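Local coordinates for protein pks18 (Mycobacterium tuberculosis, PDB 1TED) that probably extends medium- and long-chain aliphatic acyl-CoA starters with malonyl-CoA to make tri- and tetraketide alpha-pyrones, as a homodimeric type III polyketide synthase, at residues 82-87 and 110-115; 142-147 and 206-211. All coordinates share one frame; numbering follows the deposited sequence.

Interaction 1 (82-87 and 110-115); sequences RMAVDP and YEHAVP. With MYR (myristic acid), chain E.
The backbone oxygen of Ala84 faces the His112 ring and takes two hydrogen bonds, one from Arg45 NH2 and one from a water whose oxygen lies 2.9 Å from Ala84 O. That water also makes a weak bond to NE2 of His112, so it links, loosely, the loop after strand 80-82 and helix 102-125 in the N-terminal half of this thiolase fold. No direct hydrogen bond joins the two segments; the rest of the contact is packing. Ala84 suits its place because a single methyl lets the loop come close to the helix: its CB lies 3.7 Å from His112 CG, while its carbonyl carbon sits over one face of the imidazole, 4.1 Å above the plane and offset toward the rim. His112 holds CG anti to its carbonyl carbon (chi1 -71°), which directs the ring at the loop. A weak hydrogen bond from ND1 to Leu108 O, one turn earlier, may restrain the turn of the ring. Val85 crosses the histidine side chain at about a right angle, and its CG2 branch meets CE1 obliquely at 3.8 Å. The loop is tied down further where Asp226 OD2 accepts the Ala84 NH. Two other residues of the loop touch the bound myristate: the extended Met83 chain brings CE to 3.3 Å from carboxylate oxygen O1, and Pro87 CG lies 3.4 Å from C2 of the fatty acid.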
# COMPACT_ATOMS: atom_id res chain seq x y z
N ARG A 82 16.10 17.22 -9.25
CA ARG A 82 15.08 17.43 -10.27
C ARG A 82 13.70 17.68 -9.70
O ARG A 82 13.33 17.12 -8.67
CB ARG A 82 15.03 16.23 -11.21
CG ARG A 82 16.39 15.80 -11.73
CD ARG A 82 17.16 16.95 -12.34
NE ARG A 82 18.26 16.47 -13.17
CZ ARG A 82 18.15 16.19 -14.47
NH1 ARG A 82 17.00 16.36 -15.10
NH2 ARG A 82 19.20 15.73 -15.13
N MET A 83 12.92 18.51 -10.38
CA MET A 83 11.58 18.83 -9.92
C MET A 83 10.57 18.96 -11.05
O MET A 83 10.81 19.66 -12.04
CB MET A 83 11.63 20.10 -9.08
CG MET A 83 12.54 19.98 -7.87
SD MET A 83 12.54 21.43 -6.84
CE MET A 83 13.98 21.11 -5.78
N ALA A 84 9.44 18.28 -10.89
CA ALA A 84 8.36 18.29 -11.88
C ALA A 84 7.77 19.69 -11.92
O ALA A 84 7.34 20.18 -12.98
CB ALA A 84 7.29 17.28 -11.49
N VAL A 85 7.75 20.31 -10.75
CA VAL A 85 7.22 21.65 -10.56
C VAL A 85 8.28 22.58 -9.97
O VAL A 85 9.17 22.13 -9.25
CB VAL A 85 5.98 21.58 -9.61
CG1 VAL A 85 5.88 22.84 -8.78
CG2 VAL A 85 4.72 21.37 -10.44
N ASP A 86 8.20 23.86 -10.31
CA ASP A 86 9.14 24.86 -9.80
C ASP A 86 8.41 25.54 -8.65
O ASP A 86 7.68 26.50 -8.86
CB ASP A 86 9.46 25.90 -10.87
CG ASP A 86 10.57 26.84 -10.45
OD1 ASP A 86 10.63 27.21 -9.25
OD2 ASP A 86 11.39 27.22 -11.31
N PRO A 87 8.62 25.05 -7.42
CA PRO A 87 7.97 25.62 -6.23
C PRO A 87 8.01 27.15 -6.09
O PRO A 87 7.06 27.77 -5.60
CB PRO A 87 8.67 24.90 -5.08
CG PRO A 87 10.03 24.63 -5.64
CD PRO A 87 9.72 24.15 -7.02
N TYR A 110 -0.64 13.54 -9.79
CA TYR A 110 -1.07 12.65 -10.86
C TYR A 110 -0.62 13.16 -12.22
O TYR A 110 -0.04 12.42 -13.00
CB TYR A 110 -2.59 12.49 -10.85
CG TYR A 110 -3.10 11.45 -11.82
CD1 TYR A 110 -3.03 10.09 -11.52
CD2 TYR A 110 -3.65 11.83 -13.05
CE1 TYR A 110 -3.50 9.13 -12.41
CE2 TYR A 110 -4.13 10.87 -13.95
CZ TYR A 110 -4.05 9.53 -13.62
OH TYR A 110 -4.51 8.59 -14.50
N GLU A 111 -0.89 14.43 -12.48
CA GLU A 111 -0.55 15.04 -13.76
C GLU A 111 0.92 14.84 -14.16
O GLU A 111 1.20 14.52 -15.31
CB GLU A 111 -0.87 16.54 -13.71
CG GLU A 111 -0.66 17.28 -15.02
CD GLU A 111 -0.85 18.78 -14.86
OE1 GLU A 111 -1.78 19.18 -14.12
OE2 GLU A 111 -0.07 19.55 -15.47
N HIS A 112 1.84 15.01 -13.21
CA HIS A 112 3.26 14.83 -13.52
C HIS A 112 3.79 13.42 -13.29
O HIS A 112 4.74 13.00 -13.95
CB HIS A 112 4.13 15.81 -12.71
CG HIS A 112 4.01 17.23 -13.16
ND1 HIS A 112 3.09 18.10 -12.63
CD2 HIS A 112 4.69 17.92 -14.11
CE1 HIS A 112 3.19 19.27 -13.23
NE2 HIS A 112 4.15 19.19 -14.13
N ALA A 113 3.17 12.68 -12.37
CA ALA A 113 3.64 11.33 -12.08
C ALA A 113 3.42 10.34 -13.23
O ALA A 113 4.31 9.56 -13.57
CB ALA A 113 2.98 10.81 -10.79
N VAL A 114 2.23 10.40 -13.83
CA VAL A 114 1.87 9.50 -14.92
C VAL A 114 2.89 9.46 -16.07
O VAL A 114 3.42 8.40 -16.38
CB VAL A 114 0.47 9.86 -15.49
CG1 VAL A 114 0.17 9.01 -16.72
CG2 VAL A 114 -0.59 9.67 -14.40
N PRO A 115 3.16 10.61 -16.71
CA PRO A 115 4.12 10.66 -17.82
C PRO A 115 5.48 10.06 -17.44
O PRO A 115 6.05 9.26 -18.19
CB PRO A 115 4.24 12.16 -18.10
CG PRO A 115 2.91 12.68 -17.72
CD PRO A 115 2.59 11.95 -16.45
C1 MYR E . 12.55 23.62 -3.02
O1 MYR E . 13.33 23.83 -3.95
O2 MYR E . 12.74 24.19 -1.94
C2 MYR E . 11.37 22.67 -3.21
C3 MYR E . 11.54 21.41 -2.36
C4 MYR E . 10.37 20.44 -2.57
C5 MYR E . 10.52 19.20 -1.69
C6 MYR E . 10.43 19.52 -0.20
C7 MYR E . 9.03 19.96 0.24
C8 MYR E . 8.01 18.82 0.14
C9 MYR E . 8.35 17.67 1.10
C10 MYR E . 7.40 16.49 0.89
C11 MYR E . 7.78 15.32 1.79
C12 MYR E . 6.87 14.12 1.55
C13 MYR E . 7.31 12.93 2.41
C14 MYR E . 6.43 11.70 2.15
O HOH W 1 5.83 22.19 -14.34

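Interaction 2 (142-147 and 206-211). With MYR (myristic acid), chain E.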
# COMPACT_ATOMS: atom_id res chain seq x y z
N THR A 142 4.70 4.94 -3.29
CA THR A 142 4.81 6.40 -3.21
C THR A 142 4.41 6.85 -1.82
O THR A 142 3.71 6.14 -1.10
CB THR A 142 3.83 7.12 -4.17
OG1 THR A 142 3.81 6.46 -5.44
CG2 THR A 142 4.25 8.58 -4.36
N SER A 143 4.86 8.04 -1.45
CA SER A 143 4.52 8.64 -0.17
C SER A 143 4.23 10.12 -0.41
O SER A 143 4.09 10.90 0.53
CB SER A 143 5.66 8.47 0.83
OG SER A 143 5.77 7.11 1.24
N THR A 144 4.13 10.50 -1.68
CA THR A 144 3.89 11.89 -2.06
C THR A 144 2.69 12.13 -2.97
O THR A 144 2.54 13.23 -3.51
CB THR A 144 5.14 12.49 -2.77
OG1 THR A 144 5.57 11.60 -3.81
CG2 THR A 144 6.29 12.68 -1.77
N GLY A 145 1.83 11.13 -3.13
CA GLY A 145 0.67 11.26 -4.00
C GLY A 145 -0.71 10.99 -3.40
O GLY A 145 -1.21 11.79 -2.63
N PHE A 146 -1.32 9.87 -3.76
CA PHE A 146 -2.66 9.48 -3.27
C PHE A 146 -3.82 10.00 -4.12
O PHE A 146 -4.30 11.11 -3.90
CB PHE A 146 -2.91 9.92 -1.80
CG PHE A 146 -1.80 9.59 -0.84
CD1 PHE A 146 -0.82 8.64 -1.15
CD2 PHE A 146 -1.72 10.26 0.38
CE1 PHE A 146 0.22 8.37 -0.25
CE2 PHE A 146 -0.69 10.00 1.28
CZ PHE A 146 0.28 9.05 0.97
N ILE A 147 -4.27 9.21 -5.09
CA ILE A 147 -5.40 9.59 -5.95
C ILE A 147 -6.18 8.36 -6.38
O ILE A 147 -5.62 7.27 -6.48
CB ILE A 147 -4.97 10.33 -7.23
CG1 ILE A 147 -3.46 10.52 -7.25
CG2 ILE A 147 -5.72 11.66 -7.35
CD1 ILE A 147 -2.76 9.57 -8.19
N SER A 206 8.43 17.93 -4.92
CA SER A 206 8.23 19.31 -5.36
C SER A 206 6.76 19.71 -5.36
O SER A 206 6.41 20.88 -5.17
CB SER A 206 8.83 19.53 -6.77
OG SER A 206 8.13 18.84 -7.79
N VAL A 207 5.89 18.73 -5.57
CA VAL A 207 4.46 18.94 -5.60
C VAL A 207 3.88 19.30 -4.23
O VAL A 207 2.78 19.84 -4.13
CB VAL A 207 3.76 17.69 -6.18
CG1 VAL A 207 2.39 17.50 -5.58
CG2 VAL A 207 3.64 17.83 -7.67
N ASN A 208 4.63 19.01 -3.16
CA ASN A 208 4.15 19.30 -1.82
C ASN A 208 4.87 20.48 -1.16
O ASN A 208 4.75 20.68 0.05
CB ASN A 208 4.27 18.06 -0.92
CG ASN A 208 3.36 16.92 -1.37
OD1 ASN A 208 3.76 16.06 -2.16
ND2 ASN A 208 2.13 16.90 -0.86
N ALA A 209 5.62 21.25 -1.94
CA ALA A 209 6.35 22.40 -1.42
C ALA A 209 5.43 23.38 -0.67
O ALA A 209 4.34 23.72 -1.14
CB ALA A 209 7.05 23.13 -2.55
N VAL A 210 5.87 23.83 0.50
CA VAL A 210 5.08 24.75 1.31
C VAL A 210 5.92 25.89 1.89
O VAL A 210 5.43 27.02 2.04
CB VAL A 210 4.36 23.99 2.45
CG1 VAL A 210 3.71 24.96 3.40
CG2 VAL A 210 3.30 23.07 1.87
N PHE A 211 7.17 25.59 2.23
CA PHE A 211 8.11 26.56 2.79
C PHE A 211 7.64 27.14 4.12
O PHE A 211 7.36 28.33 4.23
CB PHE A 211 8.37 27.68 1.78
CG PHE A 211 9.03 27.21 0.50
CD1 PHE A 211 10.40 26.94 0.47
CD2 PHE A 211 8.29 27.01 -0.66
CE1 PHE A 211 11.01 26.47 -0.70
CE2 PHE A 211 8.89 26.55 -1.83
CZ PHE A 211 10.25 26.28 -1.85
C1 MYR E . 12.55 23.62 -3.02
O1 MYR E . 13.33 23.83 -3.95
O2 MYR E . 12.74 24.19 -1.94
C2 MYR E . 11.37 22.67 -3.21
C3 MYR E . 11.54 21.41 -2.36
C4 MYR E . 10.37 20.44 -2.57
C5 MYR E . 10.52 19.20 -1.69
C6 MYR E . 10.43 19.52 -0.20
C7 MYR E . 9.03 19.96 0.24
C8 MYR E . 8.01 18.82 0.14
C9 MYR E . 8.35 17.67 1.10
C10 MYR E . 7.40 16.49 0.89
C11 MYR E . 7.78 15.32 1.79
C12 MYR E . 6.87 14.12 1.55
C13 MYR E . 7.31 12.93 2.41
C14 MYR E . 6.43 11.70 2.15
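Thr144 and Asn208 meet deep in the protein, both with the CB bond directed at the opposite segment, where two loops of the thiolase fold close around the tail of the myristate. Their mutual contact is small, with 75 Å² buried between the two segments. The amide end of Asn208 lies against the backbone carbonyl and CB of Thr144.

Van der Waals contacts with the fatty acid are more numerous. Thr144 turns its methyl to the chain, with CG2 3.7 Å from C12, and from the other loop Asn208 CB comes within 3.9 Å of C10. Ser143 meets the terminal methyl, its CB 3.6 Å from C14, and the backbone takes part too, Ser206 CA lying 3.7 Å from C4. Near the carboxylate, Phe211 CE1 approaches O2 to 3.1 Å, with the oxygen oblique to the ring.

Polar bonds to the surrounding protein hold both loops. Threonine suits position 144 because it has two different branches: with chi1 50°, OG1 sits between the backbone N and the carbonyl carbon and bonds to Leu204 N and Glu203 OE2, while the methyl is left for the ligand. Glu203 OE2 also accepts the Ser143 NH, and Arg105 NH1 binds the carbonyl oxygens of Val207 and Ala209.

Phe146 packs its ring on Phe146 of the second subunit, which brings this loop to the dimer interface. Segment 142-147 runs from strand 135-142 toward helix 151-159, and segment 206-211 from strand 196-204 toward helix 215-223; helix 102-125 packs on both through Phe109 and Met106, with Ile273 of strand 272-277 touching Asn208.

Overall arrangement
Interactions 1 and 2 lie with their centres about 10 Å apart and share one ligand. The loop 82-87 reaches the carboxylate end of the myristate, segment 206-211 follows much of its length, and 142-147 meets its methyl end, consistent with a tunnel for long acyl chains. The contacts touch directly: Val85 N lies 3.3 Å from Ser206 OG, and Asp226 bonds to both Ala84 N and Ser206 OG. Tyr110 of the helix also packs on Ile147. Residues assigned by similarity lie close by: the Asn208 side chain is about 7 Å from that of His221, a substrate-binding residue, and the Thr144 side chain about 9 Å from that of Cys175, the probable nucleophile.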